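Local coordinates for protein DNA polymerase (Bacillus phage phi29, PDB 2PY5) that replicates viral DNA from a protein primer, combining processive strand-displacing synthesis with a 3'-5' proofreading exonuclease activity, at residues F69-L74 with Y101-C106; L86-N91 with I105-K110; K53-L58 with R113-V118; G401-L406 with G413-E418. The protein carries 2 engineered substitutions. All blocks are in the same frame, centred on the assembly; numbering follows the deposited sequence.

Contact 1: residues F69-L74 with Y101-C106; sequences FIINWL and YMIDIC. With nucleotides of chain C.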
# COMPACT_ATOMS: atom_id res chain seq x y z
N PHE F 69 3.90 -22.85 -2.05
CA PHE F 69 3.77 -24.14 -2.72
C PHE F 69 5.02 -24.48 -3.52
O PHE F 69 5.49 -25.63 -3.50
CB PHE F 69 2.50 -24.19 -3.58
CG PHE F 69 1.25 -24.16 -2.77
CD1 PHE F 69 0.73 -22.95 -2.29
CD2 PHE F 69 0.58 -25.33 -2.43
CE1 PHE F 69 -0.43 -22.94 -1.50
CE2 PHE F 69 -0.56 -25.29 -1.67
CZ PHE F 69 -1.06 -24.10 -1.22
N ILE F 70 5.58 -23.47 -4.20
CA ILE F 70 6.78 -23.64 -5.00
C ILE F 70 7.97 -24.01 -4.14
O ILE F 70 8.71 -24.93 -4.46
CB ILE F 70 7.05 -22.34 -5.80
CG1 ILE F 70 6.00 -22.16 -6.89
CG2 ILE F 70 8.45 -22.31 -6.41
CD1 ILE F 70 5.96 -20.78 -7.46
N ILE F 71 8.16 -23.30 -3.02
CA ILE F 71 9.29 -23.58 -2.13
C ILE F 71 9.14 -24.95 -1.45
O ILE F 71 10.13 -25.68 -1.32
CB ILE F 71 9.57 -22.42 -1.15
CG1 ILE F 71 9.99 -21.18 -1.94
CG2 ILE F 71 10.71 -22.79 -0.20
CD1 ILE F 71 10.24 -19.96 -1.07
N ASN F 72 7.93 -25.28 -1.01
CA ASN F 72 7.67 -26.63 -0.50
C ASN F 72 8.11 -27.69 -1.51
O ASN F 72 8.68 -28.71 -1.15
CB ASN F 72 6.19 -26.81 -0.14
CG ASN F 72 5.88 -26.40 1.29
OD1 ASN F 72 5.54 -25.22 1.56
ND2 ASN F 72 6.01 -27.32 2.20
N TRP F 73 7.84 -27.46 -2.79
CA TRP F 73 8.24 -28.43 -3.82
C TRP F 73 9.76 -28.47 -3.97
O TRP F 73 10.36 -29.53 -3.98
CB TRP F 73 7.58 -28.11 -5.16
CG TRP F 73 7.84 -29.13 -6.24
CD1 TRP F 73 7.03 -30.18 -6.58
CD2 TRP F 73 8.97 -29.20 -7.12
NE1 TRP F 73 7.59 -30.90 -7.59
CE2 TRP F 73 8.78 -30.33 -7.95
CE3 TRP F 73 10.13 -28.43 -7.29
CZ2 TRP F 73 9.69 -30.70 -8.93
CZ3 TRP F 73 11.03 -28.79 -8.26
CH2 TRP F 73 10.82 -29.94 -9.07
N LEU F 74 10.37 -27.28 -4.07
CA LEU F 74 11.80 -27.19 -4.28
C LEU F 74 12.54 -27.98 -3.21
O LEU F 74 13.41 -28.77 -3.51
CB LEU F 74 12.27 -25.73 -4.32
CG LEU F 74 11.85 -24.95 -5.56
CD1 LEU F 74 12.01 -23.46 -5.31
CD2 LEU F 74 12.67 -25.36 -6.78
N TYR F 101 9.14 -10.92 -3.07
CA TYR F 101 9.49 -10.22 -4.35
C TYR F 101 10.00 -11.17 -5.42
O TYR F 101 9.80 -10.91 -6.61
CB TYR F 101 10.55 -9.14 -4.15
CG TYR F 101 10.10 -8.01 -3.27
CD1 TYR F 101 10.24 -8.10 -1.90
CD2 TYR F 101 9.52 -6.88 -3.80
CE1 TYR F 101 9.83 -7.09 -1.09
CE2 TYR F 101 9.10 -5.84 -2.99
CZ TYR F 101 9.24 -5.95 -1.62
OH TYR F 101 8.85 -4.92 -0.79
N MET F 102 10.68 -12.25 -5.05
CA MET F 102 11.40 -13.07 -6.03
C MET F 102 11.73 -14.44 -5.47
O MET F 102 12.12 -14.57 -4.31
CB MET F 102 12.71 -12.37 -6.47
CG MET F 102 13.46 -13.11 -7.59
SD MET F 102 15.12 -12.48 -7.84
CE MET F 102 15.92 -13.18 -6.40
N ILE F 103 11.60 -15.44 -6.34
CA ILE F 103 12.22 -16.76 -6.17
C ILE F 103 13.00 -17.01 -7.46
O ILE F 103 12.42 -17.00 -8.53
CB ILE F 103 11.19 -17.88 -6.01
CG1 ILE F 103 10.23 -17.60 -4.86
CG2 ILE F 103 11.92 -19.24 -5.78
CD1 ILE F 103 9.00 -18.54 -4.84
N ASP F 104 14.31 -17.22 -7.36
CA ASP F 104 15.19 -17.41 -8.53
C ASP F 104 15.76 -18.82 -8.43
O ASP F 104 16.55 -19.11 -7.54
CB ASP F 104 16.28 -16.37 -8.51
CG ASP F 104 17.09 -16.31 -9.80
OD1 ASP F 104 18.01 -15.46 -9.87
OD2 ASP F 104 16.81 -17.11 -10.71
N ILE F 105 15.35 -19.69 -9.36
CA ILE F 105 15.72 -21.09 -9.31
C ILE F 105 16.85 -21.33 -10.29
O ILE F 105 16.68 -21.13 -11.50
CB ILE F 105 14.51 -21.98 -9.67
CG1 ILE F 105 13.32 -21.71 -8.73
CG2 ILE F 105 14.90 -23.48 -9.66
CD1 ILE F 105 12.01 -22.22 -9.26
N CYS F 106 17.99 -21.74 -9.76
CA CYS F 106 19.22 -21.90 -10.56
C CYS F 106 19.46 -23.35 -10.90
O CYS F 106 19.62 -24.17 -10.00
CB CYS F 106 20.42 -21.43 -9.74
SG CYS F 106 21.98 -21.59 -10.60
P DG C 2 20.78 -2.88 -5.33
OP1 DG C 2 20.99 -1.54 -5.93
OP2 DG C 2 20.92 -3.05 -3.86
O5' DG C 2 19.36 -3.46 -5.81
C5' DG C 2 19.08 -3.41 -7.21
C4' DG C 2 17.78 -4.07 -7.64
O4' DG C 2 17.99 -5.48 -7.81
C3' DG C 2 16.58 -3.98 -6.71
O3' DG C 2 15.48 -3.74 -7.55
C2' DG C 2 16.45 -5.34 -6.05
C1' DG C 2 16.93 -6.20 -7.20
N9 DG C 2 17.56 -7.46 -6.87
C8 DG C 2 18.32 -7.76 -5.77
N7 DG C 2 18.78 -8.98 -5.78
C5 DG C 2 18.29 -9.50 -6.98
C6 DG C 2 18.45 -10.79 -7.54
O6 DG C 2 19.09 -11.73 -7.07
N1 DG C 2 17.80 -10.90 -8.77
C2 DG C 2 17.07 -9.90 -9.38
N2 DG C 2 16.50 -10.19 -10.57
N3 DG C 2 16.91 -8.69 -8.85
C4 DG C 2 17.55 -8.58 -7.66
P DA C 3 14.54 -2.48 -7.28
OP1 DA C 3 13.61 -2.46 -8.42
OP2 DA C 3 15.42 -1.32 -6.91
O5' DA C 3 13.74 -2.90 -5.96
C5' DA C 3 12.65 -3.77 -6.10
C4' DA C 3 12.29 -4.27 -4.72
O4' DA C 3 13.39 -5.05 -4.21
C3' DA C 3 12.04 -3.20 -3.66
O3' DA C 3 10.65 -2.96 -3.56
C2' DA C 3 12.56 -3.84 -2.37
C1' DA C 3 13.58 -4.88 -2.81
N9 DA C 3 15.00 -4.52 -2.73
C8 DA C 3 15.58 -3.36 -3.21
N7 DA C 3 16.89 -3.33 -3.07
C5 DA C 3 17.19 -4.55 -2.48
C6 DA C 3 18.40 -5.14 -2.06
N6 DA C 3 19.59 -4.54 -2.18
N1 DA C 3 18.33 -6.37 -1.50
C2 DA C 3 17.14 -6.97 -1.37
N3 DA C 3 15.94 -6.51 -1.73
C4 DA C 3 16.03 -5.29 -2.28

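Contact 2: residues L86-N91 with I105-K110; sequences LPNTYN and ICLGYK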
# COMPACT_ATOMS: atom_id res chain seq x y z
N LEU F 86 24.19 -21.11 -6.79
CA LEU F 86 24.81 -22.40 -7.06
C LEU F 86 23.86 -23.30 -7.85
O LEU F 86 22.65 -23.14 -7.77
CB LEU F 86 25.20 -23.10 -5.77
CG LEU F 86 26.24 -22.39 -4.91
CD1 LEU F 86 26.46 -23.22 -3.67
CD2 LEU F 86 27.54 -22.18 -5.66
N PRO F 87 24.41 -24.26 -8.61
CA PRO F 87 23.55 -25.18 -9.33
C PRO F 87 22.62 -25.94 -8.40
O PRO F 87 23.04 -26.33 -7.31
CB PRO F 87 24.54 -26.14 -10.01
CG PRO F 87 25.77 -25.39 -10.11
CD PRO F 87 25.83 -24.54 -8.87
N ASN F 88 21.38 -26.13 -8.83
CA ASN F 88 20.36 -26.85 -8.05
C ASN F 88 20.06 -26.21 -6.72
O ASN F 88 19.89 -26.86 -5.71
CB ASN F 88 20.72 -28.32 -7.88
CG ASN F 88 20.75 -29.05 -9.17
OD1 ASN F 88 19.80 -28.98 -9.95
ND2 ASN F 88 21.85 -29.76 -9.43
N THR F 89 19.98 -24.89 -6.74
CA THR F 89 19.56 -24.12 -5.57
C THR F 89 18.61 -23.02 -6.01
O THR F 89 18.47 -22.74 -7.21
CB THR F 89 20.74 -23.47 -4.84
OG1 THR F 89 21.30 -22.43 -5.65
CG2 THR F 89 21.83 -24.51 -4.47
N TYR F 90 17.97 -22.37 -5.04
CA TYR F 90 17.10 -21.23 -5.30
C TYR F 90 17.46 -20.11 -4.33
O TYR F 90 17.94 -20.36 -3.22
CB TYR F 90 15.61 -21.60 -5.20
CG TYR F 90 15.16 -21.96 -3.81
CD1 TYR F 90 14.52 -21.03 -3.01
CD2 TYR F 90 15.40 -23.22 -3.29
CE1 TYR F 90 14.12 -21.33 -1.74
CE2 TYR F 90 15.00 -23.55 -1.99
CZ TYR F 90 14.35 -22.60 -1.23
OH TYR F 90 13.96 -22.87 0.07
N ASN F 91 17.31 -18.88 -4.81
CA ASN F 91 17.50 -17.67 -4.01
C ASN F 91 16.13 -17.02 -3.87
O ASN F 91 15.20 -17.30 -4.65
CB ASN F 91 18.48 -16.73 -4.72
CG ASN F 91 18.86 -15.51 -3.89
OD1 ASN F 91 18.75 -15.51 -2.67
ND2 ASN F 91 19.34 -14.47 -4.56
N ILE F 105 15.35 -19.69 -9.36
CA ILE F 105 15.72 -21.09 -9.31
C ILE F 105 16.85 -21.33 -10.29
O ILE F 105 16.68 -21.13 -11.50
CB ILE F 105 14.51 -21.98 -9.67
CG1 ILE F 105 13.32 -21.71 -8.73
CG2 ILE F 105 14.90 -23.48 -9.66
CD1 ILE F 105 12.01 -22.22 -9.26
N CYS F 106 17.99 -21.74 -9.76
CA CYS F 106 19.22 -21.90 -10.56
C CYS F 106 19.46 -23.35 -10.90
O CYS F 106 19.62 -24.17 -10.00
CB CYS F 106 20.42 -21.43 -9.74
SG CYS F 106 21.98 -21.59 -10.60
N LEU F 107 19.54 -23.67 -12.18
CA LEU F 107 19.88 -25.03 -12.61
C LEU F 107 21.39 -25.22 -12.76
O LEU F 107 21.91 -26.33 -12.57
CB LEU F 107 19.15 -25.37 -13.90
CG LEU F 107 17.65 -25.66 -13.79
CD1 LEU F 107 17.42 -26.85 -12.86
CD2 LEU F 107 16.84 -24.44 -13.36
N GLY F 108 22.10 -24.15 -13.09
CA GLY F 108 23.54 -24.19 -13.28
C GLY F 108 23.82 -23.53 -14.60
O GLY F 108 23.13 -22.58 -14.97
N TYR F 109 24.84 -24.04 -15.30
CA TYR F 109 25.26 -23.53 -16.60
C TYR F 109 25.30 -24.65 -17.64
O TYR F 109 25.70 -25.79 -17.34
CB TYR F 109 26.64 -22.87 -16.48
CG TYR F 109 26.67 -21.66 -15.57
CD1 TYR F 109 26.89 -21.79 -14.22
CD2 TYR F 109 26.48 -20.38 -16.08
CE1 TYR F 109 26.91 -20.68 -13.38
CE2 TYR F 109 26.51 -19.26 -15.26
CZ TYR F 109 26.73 -19.42 -13.90
OH TYR F 109 26.75 -18.31 -13.07
N LYS F 110 24.89 -24.31 -18.86
CA LYS F 110 25.07 -25.18 -20.02
C LYS F 110 25.75 -24.37 -21.10
O LYS F 110 25.19 -23.38 -21.58
CB LYS F 110 23.74 -25.70 -20.55
CG LYS F 110 23.02 -26.63 -19.61
CD LYS F 110 21.85 -27.33 -20.31
CE LYS F 110 20.94 -28.02 -19.30
NZ LYS F 110 19.93 -28.94 -19.93

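Contact 3: residues K53-L58 with R113-V118; sequences KVQADL and RKIHTV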
# COMPACT_ATOMS: atom_id res chain seq x y z
N LYS F 53 12.78 -26.01 -17.00
CA LYS F 53 13.28 -26.01 -18.37
C LYS F 53 13.03 -24.71 -19.13
O LYS F 53 13.74 -24.43 -20.11
CB LYS F 53 12.66 -27.16 -19.16
CG LYS F 53 13.36 -28.48 -18.97
CD LYS F 53 12.69 -29.56 -19.81
CE LYS F 53 13.59 -30.77 -19.97
NZ LYS F 53 12.83 -31.93 -20.54
N VAL F 54 12.04 -23.91 -18.70
CA VAL F 54 11.54 -22.80 -19.54
C VAL F 54 12.46 -21.60 -19.59
O VAL F 54 12.37 -20.80 -20.52
CB VAL F 54 10.07 -22.39 -19.16
CG1 VAL F 54 10.02 -21.70 -17.81
CG2 VAL F 54 9.42 -21.55 -20.26
N GLN F 55 13.38 -21.47 -18.62
CA GLN F 55 14.36 -20.36 -18.63
C GLN F 55 13.65 -19.02 -18.89
O GLN F 55 14.03 -18.26 -19.80
CB GLN F 55 15.44 -20.57 -19.71
CG GLN F 55 16.26 -21.83 -19.55
CD GLN F 55 17.49 -21.81 -20.42
OE1 GLN F 55 18.26 -20.85 -20.41
NE2 GLN F 55 17.69 -22.88 -21.19
N ALA F 56 12.63 -18.74 -18.09
CA ALA F 56 11.79 -17.57 -18.29
C ALA F 56 11.60 -16.76 -17.01
O ALA F 56 12.06 -17.13 -15.92
CB ALA F 56 10.43 -17.98 -18.89
N ASP F 57 10.89 -15.66 -17.17
CA ASP F 57 10.42 -14.87 -16.05
C ASP F 57 8.94 -15.18 -15.83
O ASP F 57 8.14 -14.98 -16.74
CB ASP F 57 10.57 -13.39 -16.37
CG ASP F 57 12.01 -12.93 -16.45
OD1 ASP F 57 12.93 -13.71 -16.11
OD2 ASP F 57 12.22 -11.76 -16.86
N LEU F 58 8.59 -15.64 -14.64
CA LEU F 58 7.22 -16.03 -14.31
C LEU F 58 6.67 -15.05 -13.31
O LEU F 58 7.41 -14.52 -12.49
CB LEU F 58 7.14 -17.43 -13.69
CG LEU F 58 7.86 -18.58 -14.38
CD1 LEU F 58 7.49 -19.95 -13.72
CD2 LEU F 58 7.65 -18.56 -15.90
N ARG F 113 25.60 -20.48 -21.23
CA ARG F 113 24.33 -19.96 -20.74
C ARG F 113 24.13 -20.25 -19.25
O ARG F 113 24.32 -21.38 -18.80
CB ARG F 113 23.15 -20.58 -21.50
CG ARG F 113 23.33 -20.82 -22.98
CD ARG F 113 23.73 -19.58 -23.75
NE ARG F 113 23.59 -19.79 -25.19
CZ ARG F 113 24.11 -19.01 -26.13
NH1 ARG F 113 24.84 -17.94 -25.81
NH2 ARG F 113 23.91 -19.30 -27.42
N LYS F 114 23.74 -19.21 -18.51
CA LYS F 114 23.25 -19.35 -17.14
C LYS F 114 21.79 -19.82 -17.19
O LYS F 114 20.95 -19.11 -17.72
CB LYS F 114 23.36 -18.00 -16.43
CG LYS F 114 22.52 -17.82 -15.21
CD LYS F 114 22.98 -18.67 -14.07
CE LYS F 114 22.22 -18.23 -12.80
NZ LYS F 114 22.21 -19.27 -11.74
N ILE F 115 21.51 -20.99 -16.63
CA ILE F 115 20.18 -21.59 -16.74
C ILE F 115 19.40 -21.34 -15.46
O ILE F 115 19.75 -21.86 -14.40
CB ILE F 115 20.25 -23.12 -16.97
CG1 ILE F 115 21.22 -23.49 -18.09
CG2 ILE F 115 18.83 -23.69 -17.21
CD1 ILE F 115 20.96 -22.79 -19.40
N HIS F 116 18.35 -20.54 -15.56
CA HIS F 116 17.51 -20.27 -14.41
C HIS F 116 16.13 -19.78 -14.80
O HIS F 116 15.94 -19.29 -15.90
CB HIS F 116 18.19 -19.26 -13.46
CG HIS F 116 18.19 -17.83 -13.92
ND1 HIS F 116 18.75 -17.40 -15.11
CD2 HIS F 116 17.75 -16.71 -13.30
CE1 HIS F 116 18.62 -16.08 -15.20
NE2 HIS F 116 18.02 -15.64 -14.12
N THR F 117 15.19 -19.90 -13.87
CA THR F 117 13.86 -19.36 -14.01
C THR F 117 13.61 -18.49 -12.82
O THR F 117 13.83 -18.92 -11.67
CB THR F 117 12.80 -20.46 -14.14
OG1 THR F 117 13.01 -21.15 -15.38
CG2 THR F 117 11.36 -19.87 -14.08
N VAL F 118 13.18 -17.25 -13.07
CA VAL F 118 12.90 -16.27 -12.01
C VAL F 118 11.41 -16.10 -11.88
O VAL F 118 10.70 -16.05 -12.88
CB VAL F 118 13.58 -14.90 -12.22
CG1 VAL F 118 13.49 -14.06 -10.92
CG2 VAL F 118 15.05 -15.07 -12.63
O HOH W 1 18.33 -19.05 -18.24
O HOH W 2 15.13 -22.63 -16.47

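Contact 4: residues G401-L406 with G413-E418; sequences GKVPYL and GFRLGE. With EDO (1,2-ethanediol), chain O; nucleotides of chain B.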
# COMPACT_ATOMS: atom_id res chain seq x y z
N GLY F 401 16.92 -9.76 5.00
CA GLY F 401 15.72 -10.51 4.62
C GLY F 401 15.44 -11.73 5.46
O GLY F 401 16.07 -11.97 6.50
N LYS F 402 14.45 -12.49 5.00
CA LYS F 402 14.02 -13.72 5.67
C LYS F 402 14.28 -14.90 4.72
O LYS F 402 14.04 -14.82 3.49
CB LYS F 402 12.52 -13.63 6.03
CG LYS F 402 12.15 -12.68 7.19
CD LYS F 402 12.33 -13.35 8.54
CE LYS F 402 12.32 -12.37 9.70
NZ LYS F 402 10.99 -11.69 9.93
N VAL F 403 14.83 -15.96 5.29
CA VAL F 403 15.25 -17.13 4.55
C VAL F 403 14.31 -18.28 4.85
O VAL F 403 14.13 -18.64 6.02
CB VAL F 403 16.69 -17.54 4.94
CG1 VAL F 403 17.12 -18.82 4.24
CG2 VAL F 403 17.65 -16.38 4.64
N PRO F 404 13.71 -18.88 3.82
CA PRO F 404 12.83 -20.02 4.08
C PRO F 404 13.57 -21.29 4.41
O PRO F 404 14.71 -21.48 3.97
CB PRO F 404 12.10 -20.20 2.76
CG PRO F 404 13.06 -19.69 1.75
CD PRO F 404 13.80 -18.58 2.38
N TYR F 405 12.93 -22.16 5.19
CA TYR F 405 13.45 -23.50 5.45
C TYR F 405 12.29 -24.42 5.82
O TYR F 405 11.21 -23.95 6.16
CB TYR F 405 14.49 -23.47 6.57
CG TYR F 405 13.94 -23.12 7.93
CD1 TYR F 405 13.61 -24.10 8.84
CD2 TYR F 405 13.78 -21.80 8.30
CE1 TYR F 405 13.11 -23.77 10.10
CE2 TYR F 405 13.28 -21.46 9.54
CZ TYR F 405 12.95 -22.44 10.43
OH TYR F 405 12.46 -22.07 11.66
N LEU F 406 12.51 -25.72 5.70
CA LEU F 406 11.47 -26.69 6.09
C LEU F 406 11.64 -27.05 7.55
O LEU F 406 12.70 -27.52 7.97
CB LEU F 406 11.52 -27.96 5.23
CG LEU F 406 10.82 -28.01 3.88
CD1 LEU F 406 10.68 -29.49 3.48
CD2 LEU F 406 9.45 -27.31 3.83
N GLY F 413 9.19 -22.54 7.54
CA GLY F 413 9.50 -21.55 8.54
C GLY F 413 10.43 -20.53 7.90
O GLY F 413 10.88 -20.73 6.76
N PHE F 414 10.69 -19.45 8.62
CA PHE F 414 11.51 -18.35 8.11
C PHE F 414 12.46 -17.87 9.19
O PHE F 414 12.06 -17.71 10.36
CB PHE F 414 10.61 -17.23 7.62
CG PHE F 414 9.65 -17.68 6.57
CD1 PHE F 414 8.44 -18.25 6.92
CD2 PHE F 414 9.98 -17.60 5.24
CE1 PHE F 414 7.56 -18.71 5.96
CE2 PHE F 414 9.11 -18.06 4.26
CZ PHE F 414 7.91 -18.62 4.63
N ARG F 415 13.72 -17.69 8.82
CA ARG F 415 14.73 -17.19 9.74
C ARG F 415 15.24 -15.86 9.20
O ARG F 415 15.31 -15.67 8.00
CB ARG F 415 15.89 -18.18 9.90
CG ARG F 415 16.69 -18.50 8.64
CD ARG F 415 17.81 -19.45 8.95
NE ARG F 415 18.49 -19.95 7.76
CZ ARG F 415 19.46 -19.31 7.12
NH1 ARG F 415 19.89 -18.12 7.52
NH2 ARG F 415 20.01 -19.86 6.05
N LEU F 416 15.61 -14.95 10.10
CA LEU F 416 16.24 -13.74 9.68
C LEU F 416 17.61 -14.08 9.10
O LEU F 416 18.39 -14.81 9.71
CB LEU F 416 16.41 -12.75 10.85
CG LEU F 416 16.79 -11.31 10.56
CD1 LEU F 416 15.73 -10.59 9.69
CD2 LEU F 416 17.02 -10.58 11.88
N GLY F 417 17.88 -13.55 7.92
CA GLY F 417 19.12 -13.81 7.22
C GLY F 417 20.27 -12.92 7.62
O GLY F 417 20.24 -12.25 8.67
N GLU F 418 21.28 -12.89 6.77
CA GLU F 418 22.48 -12.13 7.02
C GLU F 418 22.21 -10.64 6.97
O GLU F 418 21.39 -10.17 6.17
CB GLU F 418 23.54 -12.51 5.97
CG GLU F 418 24.92 -12.06 6.28
CD GLU F 418 25.98 -12.79 5.45
OE1 GLU F 418 26.92 -12.09 5.02
OE2 GLU F 418 25.90 -14.03 5.27
C1 EDO O . 17.55 -23.64 9.21
O1 EDO O . 18.15 -22.90 8.14
C2 EDO O . 17.78 -22.93 10.55
O2 EDO O . 16.55 -22.61 11.21
P DT B 5 7.89 -13.13 11.49
OP1 DT B 5 7.70 -12.41 12.78
OP2 DT B 5 9.25 -13.41 10.99
O5' DT B 5 7.17 -14.56 11.59
C5' DT B 5 5.85 -14.67 12.11
C4' DT B 5 5.19 -15.93 11.59
O4' DT B 5 4.89 -15.81 10.18
C3' DT B 5 6.02 -17.20 11.70
O3' DT B 5 5.15 -18.29 12.00
C2' DT B 5 6.66 -17.35 10.32
C1' DT B 5 5.53 -16.84 9.45
N1 DT B 5 5.94 -16.20 8.17
C2 DT B 5 5.32 -16.57 6.99
O2 DT B 5 4.43 -17.43 6.88
N3 DT B 5 5.77 -15.87 5.90
C4 DT B 5 6.75 -14.89 5.86
O4 DT B 5 7.04 -14.33 4.81
C5 DT B 5 7.34 -14.54 7.13
C7 DT B 5 8.40 -13.49 7.22
C6 DT B 5 6.91 -15.20 8.21
O HOH W 3 19.55 -10.87 4.29
O HOH W 4 12.95 -19.29 12.51

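Contact 1: residues F69-L74 with Y101-C106
Ile70, Ile71 and Leu74 meet Ile103 and Ile105 where helix 69-74 and strand 101-106 run the same way, their axes 26° apart in direction and 10.9 Å apart at closest approach. This is helix-on-sheet packing in the exonuclease domain, which has the RNase H-like fold of proofreading exonucleases. Helix 63-76 covers one face of the mixed sheet. The contact is wholly apolar and buried, and no hydrogen bond crosses it. Toward Ile70 and Ile71, Ile103 uses its CD1 tip. CG1 lies anti to the carbonyl carbon (chi1 -55°), and CD1 reaches on from it to the helix. There CD1 touches two successive residues: CG2 of Ile70 at 4.1 Å and CG1 of Ile71 at 4.0 Å. Both side chains cross that of Ile103 at a slant. Leu74, one helical turn after Ile70, offers both methyls to Ile105. Its CD1 lies 4.1 Å from Ile105 CG1, and its CD2 lies 4.1 Å from Ile105 CG2. The same CD1 also comes to 4.2 Å from Ile103 CG2, so Leu74 bridges the two strand isoleucines. Tyr90 of the next strand packs on Ile71 and Leu74. Val51 and Leu52 of helix 44-54 reach Ile105 as well. At the start of segment 101-106, off the helix contact, Tyr101 and Met102 both face Ile93 in a classic beta bulge, and both reach bound DNA. One face of the Tyr101 ring is covered near its rim by C2' of DA3 of chain C. Met102 points away from the helix, and its SD lies 3.2 Å from N1 of DG2 of chain C.

Contact 2: residues L86-N91 with I105-K110
Cys106 O is approached by two successive amides: Asn88 N at 2.9 Å and Thr89 N at 3.4 Å. Both bonds are weak. The Asn88 bond is strongly bent, with an N-H...O angle of 122°. Asn88 and Thr89 thus share one partner and form a G1 beta bulge. The bulge is joined to a type II turn from Leu86 to Thr89, a classic pairing, and Asn88 takes the positive phi (60°) it calls for. The return bond is the sound one: Cys106 N gives to Thr89 O at 2.8 Å. Thr89 OG1 closes the turn on itself by donating to Leu86 O at 2.6 Å. Just before the bulge, within the turn, Pro87 CB rests 3.7 Å from Leu107 O and 3.9 Å from Gly108 CA. At the backbone angles of Gly108 a CB would jam against the preceding carbonyl O, and Pro87 CB would crowd it too. On the face turned to helix 63-76, Tyr90 and Ile105 form a non-hydrogen-bonded pair, with Tyr90 CB 4.2 Å from Ile105 CG1. The tyrosine hydroxyl is hydrogen-bonded to Glu75. The chemistry implies one strong bond of three across these segments. Asn91 and Asp104 continue the pairing, and Thr89 OG1 probably steadies the turn.

Contact 3: residues K53-L58 with R113-V118
Two backbone hydrogen bonds join Ala56 and Leu58 to Val118, where strands 57-60 and 113-121 run as parallel neighbours in the exonuclease sheet. Val118 N gives to Ala56 O at 3.1 Å, and Leu58 N gives to Val118 O at 2.8 Å. They flank Asp57, which pairs with Val118. Weaker CA-H...O contacts follow the same path, among them Gln55 CA to His116 O at 3.3 Å. Water carries the pairing on where the chain leaves helix 44-54. One molecule accepts from His116 N and lies within bonding distance of Gln55 OE1 (2.8 Å) and Lys114 O (2.7 Å). A second gives to Thr117 OG1 and accepts a weak bond from Gln55 N. The hydroxyl of Thr117 is held by Val51 O too. Side-chain packing adds to this. The Gln55 chain runs extended beyond CG over Ile115, with Gln55 CG 3.9 Å from Ile115 CG2. Thr117 OG1 is anti to the carbonyl carbon (chi1 -67°), which puts CG2 anti to the backbone N, and CG2 meets Leu58 CG at 3.7 Å. Charge is met from outside, by a salt bridge between Asp57 OD1 and Arg6. Strand 57-60 lies between strands 8-15 and 113-121, the latter being flanked in turn by strand 100-110, while Trp50 and Val51 of helix 44-54 pack on Leu58.

Contact 4: residues G401-L406 with G413-E418
Arg415, Tyr405 and Val403 bury the most surface in this antiparallel hairpin, which belongs to the TPR2 region. Val403 and Arg415 form a hydrogen-bonded pair: Val403 N to Arg415 O at 2.8 Å, and Arg415 N to Val403 O at 3.0 Å. Their side chains lie side by side. Val403 CG1 sits over one face of the guanidinium, 3.6 Å from NH2, while Arg415 NE hydrogen-bonds a 1,2-ethanediol probably left from crystallisation. Tyr405 pairs with Gly413 through two more backbone bonds. Its CG stands between the backbone N and the carbonyl carbon (chi1 68°). Gly413 has no side chain, which lets the ring lie over it. Gly413 CA makes a CH-pi contact, 4.2 Å from the ring centroid. The face bearing Lys402, Pro404 and Phe414 meets single-stranded DNA. Lys402 NZ hydrogen-bonds Arg96 O and, at 2.7 Å, OP2 of DT5 of chain B. The thymine lies over one Phe414 face, toward the rim, with CE1 3.3 Å from C2 of DT5. The hairpin sits beside the exonuclease domain: Lys402 shares a backbone bond with Ile94, and Pro404 packs on Trp81 of strand 80-81, Tyr90 of strand 89-94 and Ile71 of helix 63-76.

Contact 1 is the buried one, and its chemistry is purely hydrocarbon. Contacts 2 and 3 are partly buried and rely on backbone bonds. Both join strands of the sheet that contact 1 covers with a helix. Contacts 1 and 2 share Ile105 and Cys106, and contact 3 adds the next strand over through Ile105 N to Thr117 O. Contact 2 is antiparallel, with a turn and a bulge at its edge, whereas contact 3 is parallel and extended by waters. Contact 4 belongs to another region and has the fullest strand pairing. Its Pro404 packs on Ile71 and Tyr90. DNA is met by Tyr101 and Met102 of segment 101-106, Asn91 of segment 86-91, and Lys402 and Phe414 of contact 4.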